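Local coordinates for bifunctional protein PutA (Bdellovibrio bacteriovorus, PDB 5UR2) that probably oxidises proline to glutamate in two steps, joining a flavin-dependent proline dehydrogenase and an NAD-dependent glutamate semialdehyde dehydrogenase in one chain, at residues B[128-133]-B[167-172]; B[148-153]-B[763-768]; B[484-489]-B[579-584]; B[820-825]-B[829-834]; B[913-918]-B[927-932]. One frame throughout, in Å; residues are numbered along the deposited sequence.

Contact 1. Residues B[128-133]-B[167-172]; sequences PVLKKA and TWLAKD
Lys131 and Asp172 make a charged link between segments 128-133 and 167-172. The NZ of Lys131 donates to OD2 of Asp172 at 2.8 Å in a salt bridge, arriving at the syn lone pair, on the side of the other carboxylate oxygen. Lys131 needs its length to get there: its chain leans over from the neighbouring helix with a bend at chi3 (148°). Asp172 is short, and its CG, anti to the backbone N (chi1 -164°), holds the carboxylate out to meet it. OD2 has a second donor in NE1 of Trp176, so two N-H groups of different character hold this one oxygen, which probably favours the ionised acid.

The apolar part lies deeper. CD1 of Leu130 touches CD1 of Leu169 at 4.2 Å, a loose methyl-to-methyl contact. Both leucines are buried and both also rest on Phe140 and Val142 of strand 138-144, where branched hydrocarbon suits a greasy layer between helix and sheet.

Such layering, with charge toward solvent and leucine toward the strands, belongs to the outer wall of the proline dehydrogenase TIM barrel, where helices 123-135 and 152-173 lie against its first strand.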
# COMPACT_ATOMS: atom_id res chain seq x y z
N PRO B 128 48.20 24.79 37.93
CA PRO B 128 49.36 25.36 37.23
C PRO B 128 49.04 25.88 35.84
O PRO B 128 49.67 26.85 35.40
CB PRO B 128 50.35 24.18 37.18
CG PRO B 128 49.50 22.96 37.31
CD PRO B 128 48.38 23.36 38.22
N VAL B 129 48.07 25.29 35.16
CA VAL B 129 47.68 25.80 33.85
C VAL B 129 47.07 27.20 33.98
O VAL B 129 47.36 28.09 33.17
CB VAL B 129 46.72 24.81 33.16
CG1 VAL B 129 46.17 25.39 31.87
CG2 VAL B 129 47.44 23.52 32.89
N LEU B 130 46.23 27.40 34.99
CA LEU B 130 45.63 28.71 35.24
C LEU B 130 46.69 29.76 35.56
O LEU B 130 46.60 30.91 35.12
CB LEU B 130 44.63 28.62 36.39
CG LEU B 130 43.50 27.59 36.32
CD1 LEU B 130 42.60 27.76 37.54
CD2 LEU B 130 42.70 27.71 35.03
N LYS B 131 47.68 29.38 36.37
CA LYS B 131 48.72 30.33 36.75
C LYS B 131 49.63 30.64 35.58
O LYS B 131 50.09 31.78 35.43
CB LYS B 131 49.51 29.79 37.94
CG LYS B 131 48.77 29.92 39.28
CD LYS B 131 49.46 29.09 40.35
CE LYS B 131 49.33 29.71 41.73
NZ LYS B 131 49.78 28.79 42.82
N LYS B 132 49.90 29.64 34.73
CA LYS B 132 50.68 29.89 33.52
C LYS B 132 49.95 30.83 32.59
O LYS B 132 50.55 31.73 31.99
CB LYS B 132 51.00 28.56 32.82
CG LYS B 132 51.65 28.71 31.46
CD LYS B 132 52.45 27.47 31.11
CE LYS B 132 52.02 26.89 29.77
NZ LYS B 132 53.00 25.87 29.31
N ALA B 133 48.63 30.65 32.45
CA ALA B 133 47.85 31.59 31.65
C ALA B 133 47.95 33.00 32.21
O ALA B 133 48.06 33.98 31.45
CB ALA B 133 46.39 31.12 31.57
N THR B 167 36.22 27.58 47.58
CA THR B 167 37.02 27.80 48.79
C THR B 167 38.50 27.60 48.49
O THR B 167 39.34 28.43 48.86
CB THR B 167 36.55 26.87 49.91
OG1 THR B 167 35.18 27.16 50.24
CG2 THR B 167 37.41 27.05 51.18
N TRP B 168 38.83 26.52 47.79
CA TRP B 168 40.22 26.16 47.56
C TRP B 168 40.92 27.11 46.57
O TRP B 168 42.08 27.47 46.77
CB TRP B 168 40.27 24.71 47.08
CG TRP B 168 41.57 24.27 46.58
CD1 TRP B 168 42.59 23.76 47.32
CD2 TRP B 168 42.00 24.26 45.22
NE1 TRP B 168 43.64 23.44 46.50
CE2 TRP B 168 43.31 23.74 45.20
CE3 TRP B 168 41.40 24.65 44.01
CZ2 TRP B 168 44.04 23.59 44.02
CZ3 TRP B 168 42.13 24.51 42.84
CH2 TRP B 168 43.44 23.98 42.86
N LEU B 169 40.23 27.52 45.49
CA LEU B 169 40.84 28.45 44.54
C LEU B 169 41.00 29.85 45.13
O LEU B 169 42.03 30.50 44.91
CB LEU B 169 40.04 28.51 43.24
CG LEU B 169 40.73 27.96 42.00
CD1 LEU B 169 39.90 28.23 40.75
CD2 LEU B 169 42.11 28.57 41.88
N ALA B 170 40.00 30.33 45.86
CA ALA B 170 40.15 31.61 46.54
C ALA B 170 41.34 31.57 47.50
O ALA B 170 42.14 32.52 47.56
CB ALA B 170 38.87 31.99 47.28
N LYS B 171 41.50 30.46 48.22
CA LYS B 171 42.59 30.33 49.18
C LYS B 171 43.95 30.39 48.48
O LYS B 171 44.85 31.10 48.93
CB LYS B 171 42.45 29.03 49.97
CG LYS B 171 43.57 28.79 51.00
CD LYS B 171 43.69 29.93 52.01
CE LYS B 171 42.43 30.11 52.86
NZ LYS B 171 42.50 31.33 53.72
N ASP B 172 44.11 29.66 47.38
CA ASP B 172 45.39 29.71 46.68
C ASP B 172 45.63 31.09 46.07
O ASP B 172 46.77 31.57 46.06
CB ASP B 172 45.45 28.62 45.60
CG ASP B 172 46.86 28.37 45.10
OD1 ASP B 172 47.60 27.62 45.78
OD2 ASP B 172 47.23 28.90 44.04

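Contact 2. Residues B[148-153]-B[763-768]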
# COMPACT_ATOMS: atom_id res chain seq x y z
N ALA B 148 25.27 13.99 33.06
CA ALA B 148 23.97 14.52 33.42
C ALA B 148 23.69 14.27 34.89
O ALA B 148 24.05 13.23 35.45
CB ALA B 148 22.88 13.88 32.56
N THR B 149 23.10 15.27 35.55
CA THR B 149 22.59 15.09 36.90
C THR B 149 21.23 14.42 36.79
O THR B 149 20.21 15.07 36.52
CB THR B 149 22.50 16.42 37.65
OG1 THR B 149 23.82 16.89 37.96
CG2 THR B 149 21.71 16.26 38.97
N LEU B 150 21.20 13.11 36.99
CA LEU B 150 19.98 12.31 36.95
C LEU B 150 19.42 11.99 38.32
O LEU B 150 18.25 11.61 38.43
CB LEU B 150 20.23 11.00 36.19
CG LEU B 150 20.55 11.16 34.71
CD1 LEU B 150 20.76 9.82 34.04
CD2 LEU B 150 19.44 11.91 34.02
N SER B 151 20.23 12.10 39.38
CA SER B 151 19.79 11.74 40.72
C SER B 151 20.15 12.84 41.71
O SER B 151 21.01 13.69 41.45
CB SER B 151 20.44 10.43 41.16
OG SER B 151 21.82 10.65 41.35
N GLU B 152 19.50 12.80 42.88
CA GLU B 152 19.83 13.78 43.91
C GLU B 152 21.22 13.55 44.50
O GLU B 152 21.87 14.51 44.91
CB GLU B 152 18.76 13.79 44.99
CG GLU B 152 17.52 14.54 44.53
CD GLU B 152 17.84 15.90 43.93
OE1 GLU B 152 18.20 16.81 44.70
OE2 GLU B 152 17.74 16.07 42.69
N LYS B 153 21.70 12.30 44.53
CA LYS B 153 23.09 12.08 44.93
C LYS B 153 24.05 12.81 43.99
O LYS B 153 25.00 13.46 44.45
CB LYS B 153 23.43 10.59 44.93
CG LYS B 153 24.91 10.35 45.32
CD LYS B 153 25.27 8.90 45.46
CE LYS B 153 26.78 8.75 45.57
NZ LYS B 153 27.25 7.37 45.23
N GLU B 763 21.73 8.41 28.86
CA GLU B 763 20.55 8.08 28.07
C GLU B 763 19.86 6.84 28.62
O GLU B 763 18.63 6.80 28.73
CB GLU B 763 20.94 7.87 26.61
CG GLU B 763 21.80 8.94 25.97
CD GLU B 763 21.01 10.01 25.28
OE1 GLU B 763 19.86 9.74 24.86
OE2 GLU B 763 21.53 11.13 25.16
N ALA B 764 20.65 5.82 28.97
CA ALA B 764 20.07 4.54 29.36
C ALA B 764 19.22 4.67 30.62
O ALA B 764 18.08 4.19 30.66
CB ALA B 764 21.17 3.49 29.55
N VAL B 765 19.76 5.33 31.66
CA VAL B 765 19.02 5.45 32.91
C VAL B 765 17.75 6.27 32.71
O VAL B 765 16.66 5.88 33.14
CB VAL B 765 19.90 6.05 34.02
CG1 VAL B 765 19.03 6.41 35.24
CG2 VAL B 765 20.96 5.06 34.44
N ASP B 766 17.88 7.42 32.05
CA ASP B 766 16.70 8.23 31.79
C ASP B 766 15.65 7.44 30.99
O ASP B 766 14.47 7.42 31.36
CB ASP B 766 17.08 9.51 31.07
CG ASP B 766 15.95 10.51 31.05
OD1 ASP B 766 15.61 11.04 32.13
OD2 ASP B 766 15.39 10.75 29.96
N GLY B 767 16.07 6.77 29.92
CA GLY B 767 15.11 6.02 29.12
C GLY B 767 14.43 4.89 29.89
O GLY B 767 13.22 4.70 29.78
N VAL B 768 15.19 4.16 30.71
CA VAL B 768 14.60 3.05 31.45
C VAL B 768 13.65 3.55 32.55
O VAL B 768 12.56 3.00 32.75
CB VAL B 768 15.71 2.13 31.99
CG1 VAL B 768 15.17 1.19 33.02
CG2 VAL B 768 16.34 1.35 30.85
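The shortest polar bond within the two segments, from the N of Gly767 to the O of Glu763 at 2.8 Å, is an ordinary helical one, and it closes the turn that presents Val765 and Asp766 to Leu150. Across the contact itself the meeting is apolar. CD1 of Leu150 lies 3.9 Å from CB of Val765 and 4.0 Å from its CG1, so the leucine methyl settles against the branch point of the valine rather than against one methyl alone. The same CD1 comes within 4.2 Å of the backbone N of Asp766. Beside it, the other methyl, CD2, passes OD1 of Asp766 at 4.4 Å, a glancing approach without a bond.

Leu150 starts out toward the helix, and its torsions carry it on: CG is anti to the carbonyl carbon (chi1 -66°) and the chain then runs extended, so its forked end reaches the helix while its backbone stays back. A leucine suits a loop that must put a greasy tip on a neighbouring surface. Val765, stiff and branched at CB, gives that tip a firm bed.

Polar bonds fix the loop that carries Leu150. Ser151 sits at the N-cap of the following helix, its OG bonded to the N of Glu154, and OE1 of Glu154 in turn takes the N of Leu150.

The loop leads from the first barrel strand, 138-144, into helix 152-173 while lying against aldehyde dehydrogenase helices: Asp762 of helix 761-773 binds the N of Ala148, and Ser806 of helix 790-806 binds the N of Glu152. Arg799 of that second helix also touches Leu150.

Contact 3. Residues B[484-489]-B[579-584]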
# COMPACT_ATOMS: atom_id res chain seq x y z
N LYS B 484 -7.13 26.16 35.79
CA LYS B 484 -8.52 26.56 35.64
C LYS B 484 -9.39 25.36 35.26
O LYS B 484 -10.46 25.14 35.85
CB LYS B 484 -8.63 27.66 34.59
CG LYS B 484 -10.02 28.17 34.35
CD LYS B 484 -10.05 29.07 33.14
CE LYS B 484 -11.48 29.25 32.63
NZ LYS B 484 -11.56 30.18 31.48
N ALA B 485 -8.92 24.54 34.30
CA ALA B 485 -9.70 23.38 33.87
C ALA B 485 -9.86 22.36 35.00
O ALA B 485 -10.92 21.74 35.13
CB ALA B 485 -9.05 22.72 32.65
N LEU B 486 -8.80 22.16 35.79
CA LEU B 486 -8.91 21.26 36.93
C LEU B 486 -9.92 21.77 37.95
O LEU B 486 -10.71 20.99 38.49
CB LEU B 486 -7.53 21.06 37.59
CG LEU B 486 -6.59 20.16 36.79
CD1 LEU B 486 -5.14 20.41 37.19
CD2 LEU B 486 -6.93 18.66 36.97
N ALA B 487 -9.91 23.08 38.22
CA ALA B 487 -10.87 23.62 39.19
C ALA B 487 -12.30 23.43 38.71
O ALA B 487 -13.17 23.04 39.50
CB ALA B 487 -10.58 25.10 39.46
N GLU B 488 -12.56 23.70 37.43
CA GLU B 488 -13.91 23.56 36.90
C GLU B 488 -14.34 22.11 36.85
O GLU B 488 -15.51 21.80 37.08
CB GLU B 488 -14.00 24.19 35.51
CG GLU B 488 -13.82 25.69 35.57
CD GLU B 488 -13.81 26.36 34.22
OE1 GLU B 488 -13.87 25.66 33.19
OE2 GLU B 488 -13.75 27.60 34.20
N ALA B 489 -13.41 21.20 36.53
CA ALA B 489 -13.75 19.79 36.55
C ALA B 489 -14.13 19.35 37.96
O ALA B 489 -15.19 18.76 38.17
CB ALA B 489 -12.60 18.95 36.00
N GLN B 579 -8.95 13.28 32.38
CA GLN B 579 -8.03 12.16 32.51
C GLN B 579 -7.21 12.26 33.79
O GLN B 579 -6.91 11.24 34.43
CB GLN B 579 -7.12 12.08 31.29
CG GLN B 579 -7.88 11.96 30.01
CD GLN B 579 -7.02 11.39 28.92
OE1 GLN B 579 -5.93 10.88 29.20
NE2 GLN B 579 -7.47 11.48 27.68
N VAL B 580 -6.81 13.47 34.17
CA VAL B 580 -6.08 13.62 35.43
C VAL B 580 -6.92 13.11 36.60
O VAL B 580 -6.45 12.33 37.44
CB VAL B 580 -5.67 15.09 35.64
CG1 VAL B 580 -5.21 15.33 37.08
CG2 VAL B 580 -4.56 15.44 34.66
N LEU B 581 -8.20 13.49 36.64
CA LEU B 581 -9.02 13.20 37.81
C LEU B 581 -9.59 11.78 37.79
O LEU B 581 -9.61 11.11 38.82
CB LEU B 581 -10.15 14.23 37.94
CG LEU B 581 -9.74 15.68 38.25
CD1 LEU B 581 -10.93 16.60 38.15
CD2 LEU B 581 -9.17 15.74 39.66
N GLU B 582 -10.08 11.30 36.63
CA GLU B 582 -10.74 10.00 36.60
C GLU B 582 -9.75 8.84 36.52
O GLU B 582 -10.00 7.78 37.10
CB GLU B 582 -11.72 9.91 35.42
CG GLU B 582 -12.56 8.65 35.46
CD GLU B 582 -13.36 8.40 34.19
OE1 GLU B 582 -13.00 8.93 33.13
OE2 GLU B 582 -14.37 7.65 34.25
N VAL B 583 -8.64 9.01 35.81
CA VAL B 583 -7.73 7.90 35.54
C VAL B 583 -6.39 8.05 36.27
O VAL B 583 -5.60 7.09 36.27
CB VAL B 583 -7.51 7.72 34.03
CG1 VAL B 583 -6.90 6.39 33.71
CG2 VAL B 583 -8.83 7.86 33.30
N GLY B 584 -6.11 9.19 36.91
CA GLY B 584 -4.83 9.38 37.57
C GLY B 584 -3.68 9.66 36.62
O GLY B 584 -2.51 9.49 36.99
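A helix-helix packing interface brings Leu486 and Ala489 of helix 476-491 against Val580 and Leu581 of helix 572-583. The axes of the two short segments come within 10.7 Å and make an angle of 45° in their N-to-C directions, a separation bridged by side chains, leucines foremost. CD2 of Leu486 reaches CG1 of Val580 at 3.7 Å, the two side chains meeting at about a right angle, and the same methyl lies 4.3 Å from CG of Leu581. One leucine methyl therefore rests against two successive residues of the facing helix. The first torsion helps, with CG anti to the carbonyl carbon (chi1 -75°), by bringing the end of the side chain nearer than its CB.

Helix 572-583 belongs to the aldehyde dehydrogenase part of the chain, and Ala577, one turn before Leu581, also takes Leu486 and Ala489 upon it. The second contact is equally close: CB of Ala489 touches CD1 of Leu581 at 3.6 Å, and the small alanine lets the longer leucine come right up to the helix surface. On another side of helix 572-583, both carboxylate oxygens of Glu582 accept backbone N-H groups, from Val672 and Val673, at the start of helix 671-684.

Contact 4. Residues B[820-825]-B[829-834]; sequences GPVVDK and DRILGT
The carboxylate of Asp829 has the backbone O of Lys825 over one face, 3.4 Å from CG, a proximity imposed by the helical turn and no bond, while the NZ of Lys825 meets OD2 on its syn lone pair at 2.7 Å. That second meeting is a salt bridge. A water completes the ring, donating to OD1 of Asp829 at 2.7 Å and accepting from NZ of Lys825 at 3.0 Å, so both oxygens are engaged and the group is probably kept from turning. The lysine runs extended with CG anti to its backbone N, then bends at chi4 (-52°), and this last turn points NZ at the acid.

The pair stands four residues apart on one helix, and the N of Asp829 donates to the O of Lys825 at 2.8 Å, the usual i to i+4 bond. Long lysine and short aspartate suit this exposed spacing.

Deeper in, CG1 of Val822 and CD1 of Ile831 reach toward each other, tip to tip, at 3.8 Å; both residues are buried and branched at CB, rigid hydrocarbon suited to pinning loop to helix.

Asp824 caps helix 825-841 through the N of Ala827. The loop, between helices 790-806 and 825-841, is tied to strand 511-516 by Arg514 at the O of Val823.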
# COMPACT_ATOMS: atom_id res chain seq x y z
N GLY B 820 1.69 9.01 39.51
CA GLY B 820 0.54 9.06 40.39
C GLY B 820 0.12 7.67 40.80
O GLY B 820 0.93 6.75 40.85
N PRO B 821 -1.17 7.47 41.06
CA PRO B 821 -1.66 6.17 41.53
C PRO B 821 -1.93 5.20 40.38
O PRO B 821 -1.97 5.58 39.22
CB PRO B 821 -2.97 6.54 42.25
CG PRO B 821 -3.51 7.68 41.37
CD PRO B 821 -2.26 8.45 40.89
N VAL B 822 -2.12 3.92 40.73
CA VAL B 822 -2.61 2.96 39.73
C VAL B 822 -4.14 3.06 39.69
O VAL B 822 -4.74 3.80 40.47
CB VAL B 822 -2.15 1.52 40.00
CG1 VAL B 822 -0.64 1.38 39.80
CG2 VAL B 822 -2.60 1.04 41.40
N VAL B 823 -4.77 2.31 38.78
CA VAL B 823 -6.10 2.70 38.29
C VAL B 823 -7.19 2.49 39.34
O VAL B 823 -8.06 3.35 39.52
CB VAL B 823 -6.41 1.97 36.97
CG1 VAL B 823 -6.55 0.47 37.20
CG2 VAL B 823 -7.69 2.51 36.39
N ASP B 824 -7.18 1.36 40.07
CA ASP B 824 -8.28 1.06 40.99
C ASP B 824 -7.79 0.11 42.09
O ASP B 824 -6.64 -0.34 42.09
CB ASP B 824 -9.51 0.49 40.26
CG ASP B 824 -9.23 -0.83 39.51
OD1 ASP B 824 -8.19 -1.49 39.75
OD2 ASP B 824 -10.09 -1.22 38.67
N LYS B 825 -8.68 -0.17 43.05
CA LYS B 825 -8.28 -0.93 44.23
C LYS B 825 -7.87 -2.36 43.87
O LYS B 825 -6.92 -2.91 44.45
CB LYS B 825 -9.40 -0.92 45.27
CG LYS B 825 -8.98 -1.49 46.63
CD LYS B 825 -10.07 -1.35 47.65
CE LYS B 825 -9.63 -1.91 49.01
NZ LYS B 825 -9.09 -3.31 48.96
N ASP B 829 -4.29 -3.81 44.93
CA ASP B 829 -4.09 -5.00 45.75
C ASP B 829 -3.33 -6.08 45.00
O ASP B 829 -2.49 -6.78 45.57
CB ASP B 829 -5.43 -5.54 46.26
CG ASP B 829 -6.07 -4.62 47.31
OD1 ASP B 829 -5.35 -3.86 47.98
OD2 ASP B 829 -7.29 -4.64 47.45
N ARG B 830 -3.63 -6.26 43.71
CA ARG B 830 -2.92 -7.25 42.91
C ARG B 830 -1.43 -6.92 42.84
O ARG B 830 -0.58 -7.80 43.03
CB ARG B 830 -3.54 -7.32 41.51
CG ARG B 830 -2.81 -8.23 40.56
CD ARG B 830 -3.43 -8.20 39.16
NE ARG B 830 -3.37 -6.89 38.51
CZ ARG B 830 -2.25 -6.33 38.06
NH1 ARG B 830 -1.10 -6.97 38.20
NH2 ARG B 830 -2.28 -5.14 37.47
N ILE B 831 -1.10 -5.65 42.61
CA ILE B 831 0.29 -5.25 42.45
C ILE B 831 1.04 -5.38 43.77
O ILE B 831 2.17 -5.90 43.80
CB ILE B 831 0.37 -3.82 41.90
CG1 ILE B 831 -0.19 -3.79 40.47
CG2 ILE B 831 1.81 -3.33 41.94
CD1 ILE B 831 -0.47 -2.38 39.97
N LEU B 832 0.45 -4.93 44.88
CA LEU B 832 1.12 -5.10 46.17
C LEU B 832 1.30 -6.58 46.50
O LEU B 832 2.26 -6.95 47.20
CB LEU B 832 0.34 -4.40 47.28
CG LEU B 832 0.87 -3.03 47.69
CD1 LEU B 832 0.73 -2.03 46.57
CD2 LEU B 832 0.23 -2.55 48.99
N GLY B 833 0.39 -7.44 46.05
CA GLY B 833 0.59 -8.86 46.25
C GLY B 833 1.77 -9.40 45.47
O GLY B 833 2.57 -10.18 45.99
N THR B 834 1.92 -8.97 44.21
CA THR B 834 3.08 -9.37 43.43
C THR B 834 4.37 -8.88 44.09
O THR B 834 5.37 -9.61 44.16
CB THR B 834 2.96 -8.82 42.01
OG1 THR B 834 1.86 -9.46 41.36
CG2 THR B 834 4.22 -9.10 41.19
O HOH W 1 -6.40 -2.10 49.72

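Contact 5. Residues B[913-918]-B[927-932]; sequences ANINRV and LYVNRG
Val929 sends CG1 toward the helix because that methyl stands opposite the backbone N (chi1 179°), and Ile915 answers with CG1 turned opposite the carbonyl carbon (chi1 -72°), so that CG2, CG1 and CD1 form one patch against the valine methyl. CG1 of Val929 lies 3.9 Å from CG2 of Ile915 and 4.0 Å from CD1, with the side chains set obliquely. One helical turn further along, CG1 of Val918 faces CD2 of Leu927 at 4.3 Å, and CD1 of Leu927 presses on the carbonyl O of Val918 at 3.4 Å. Branched residues on the helix and strand fit a buried layer held by close packing.

This is the second half of a beta-alpha-beta unit, strand 901-908, helix 912-921 and strand 926-929, in the aldehyde dehydrogenase fold. Beyond the strand Asn930 turns with positive phi, which asparagine tolerates well, and its ND2 holds the O of Ser909. Arg931 grips the O of Gly932 with NE and NH2, while NH1 pairs with Glu623 of the second subunit.

Leu927, Tyr928 and Val929 also extend the sheet into that subunit in parallel. The chemistry is therefore divided: hydrocarbon packs the helix on the strand, while Asn930 and Arg931 bond beyond it, Arg931 partly to the second subunit.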
# COMPACT_ATOMS: atom_id res chain seq x y z
N ALA B 913 27.72 -3.41 15.48
CA ALA B 913 27.42 -4.82 15.24
C ALA B 913 26.43 -5.36 16.26
O ALA B 913 25.58 -6.20 15.93
CB ALA B 913 28.71 -5.65 15.26
N ASN B 914 26.55 -4.93 17.52
CA ASN B 914 25.57 -5.33 18.52
C ASN B 914 24.20 -4.74 18.20
O ASN B 914 23.17 -5.42 18.35
CB ASN B 914 26.04 -4.88 19.91
CG ASN B 914 27.18 -5.74 20.44
OD1 ASN B 914 27.64 -6.67 19.77
ND2 ASN B 914 27.65 -5.43 21.66
N ILE B 915 24.16 -3.49 17.73
CA ILE B 915 22.89 -2.88 17.34
C ILE B 915 22.26 -3.66 16.20
O ILE B 915 21.05 -3.91 16.19
CB ILE B 915 23.10 -1.40 16.98
CG1 ILE B 915 23.38 -0.57 18.24
CG2 ILE B 915 21.87 -0.82 16.24
CD1 ILE B 915 23.83 0.88 17.98
N ASN B 916 23.06 -4.08 15.21
CA ASN B 916 22.48 -4.85 14.12
C ASN B 916 21.96 -6.21 14.60
O ASN B 916 20.90 -6.66 14.15
CB ASN B 916 23.48 -5.01 12.98
CG ASN B 916 23.63 -3.74 12.17
OD1 ASN B 916 22.72 -2.91 12.11
ND2 ASN B 916 24.78 -3.58 11.52
N ARG B 917 22.68 -6.88 15.51
CA ARG B 917 22.20 -8.17 16.02
C ARG B 917 20.84 -8.03 16.69
O ARG B 917 19.95 -8.87 16.47
CB ARG B 917 23.20 -8.77 17.02
CG ARG B 917 24.37 -9.46 16.40
CD ARG B 917 25.02 -10.39 17.41
NE ARG B 917 24.12 -11.48 17.80
CZ ARG B 917 24.34 -12.27 18.85
NH1 ARG B 917 25.41 -12.07 19.61
NH2 ARG B 917 23.50 -13.25 19.15
N VAL B 918 20.66 -6.99 17.50
CA VAL B 918 19.39 -6.75 18.15
C VAL B 918 18.31 -6.51 17.11
O VAL B 918 17.18 -7.00 17.23
CB VAL B 918 19.50 -5.58 19.15
CG1 VAL B 918 18.11 -5.19 19.73
CG2 VAL B 918 20.46 -5.93 20.28
N LEU B 927 10.75 -2.05 18.02
CA LEU B 927 12.12 -2.15 18.47
C LEU B 927 12.71 -0.75 18.55
O LEU B 927 12.57 0.04 17.62
CB LEU B 927 12.93 -3.01 17.50
CG LEU B 927 14.27 -3.57 17.94
CD1 LEU B 927 14.48 -4.95 17.27
CD2 LEU B 927 15.36 -2.61 17.60
N TYR B 928 13.39 -0.45 19.66
CA TYR B 928 13.98 0.86 19.85
C TYR B 928 15.47 0.75 20.11
O TYR B 928 15.92 -0.14 20.84
CB TYR B 928 13.31 1.61 21.03
CG TYR B 928 11.86 1.89 20.78
CD1 TYR B 928 11.47 3.03 20.08
CD2 TYR B 928 10.87 0.99 21.19
CE1 TYR B 928 10.15 3.28 19.82
CE2 TYR B 928 9.55 1.25 20.95
CZ TYR B 928 9.19 2.40 20.27
OH TYR B 928 7.88 2.67 20.01
N VAL B 929 16.24 1.67 19.52
CA VAL B 929 17.69 1.73 19.70
C VAL B 929 18.03 3.08 20.31
O VAL B 929 17.71 4.13 19.73
CB VAL B 929 18.44 1.48 18.39
CG1 VAL B 929 19.95 1.57 18.60
CG2 VAL B 929 18.09 0.10 17.85
N ASN B 930 18.64 3.05 21.49
CA ASN B 930 19.19 4.24 22.15
C ASN B 930 18.12 5.27 22.50
O ASN B 930 18.40 6.47 22.51
CB ASN B 930 20.32 4.85 21.33
CG ASN B 930 21.61 4.04 21.43
OD1 ASN B 930 21.85 3.39 22.45
ND2 ASN B 930 22.46 4.11 20.41
N ARG B 931 16.92 4.80 22.85
CA ARG B 931 15.88 5.65 23.43
C ARG B 931 14.91 4.76 24.21
O ARG B 931 15.00 3.54 24.16
CB ARG B 931 15.16 6.46 22.36
CG ARG B 931 14.68 5.64 21.16
CD ARG B 931 13.43 6.27 20.57
NE ARG B 931 12.28 6.04 21.45
CZ ARG B 931 11.09 6.61 21.32
NH1 ARG B 931 10.86 7.48 20.34
NH2 ARG B 931 10.12 6.31 22.19
N GLY B 932 13.98 5.39 24.93
CA GLY B 932 12.95 4.65 25.65
C GLY B 932 11.99 3.89 24.73
O GLY B 932 11.93 4.11 23.52

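Contacts 3 and 5 are buried and hydrocarbon in character, one joining two helices and the other a helix to a strand whose sheet continues into the second subunit. Contacts 1 and 4 share a different recipe, a lysine-aspartate bridge toward the surface with apolar residues beneath, though in contact 4 the pair lies within one helix. Contact 1 uses the end of helix 152-173 and contact 2 the loop leading into it, about 32 Å apart between centres. Only contact 2, partly buried and apolar, joins the proline dehydrogenase to the aldehyde dehydrogenase part; it touches contact 5 through Glu763 and Asn930. Contacts 3 and 4 also touch, at Gly584 and Pro821, and Arg514 binds backbone oxygens in both.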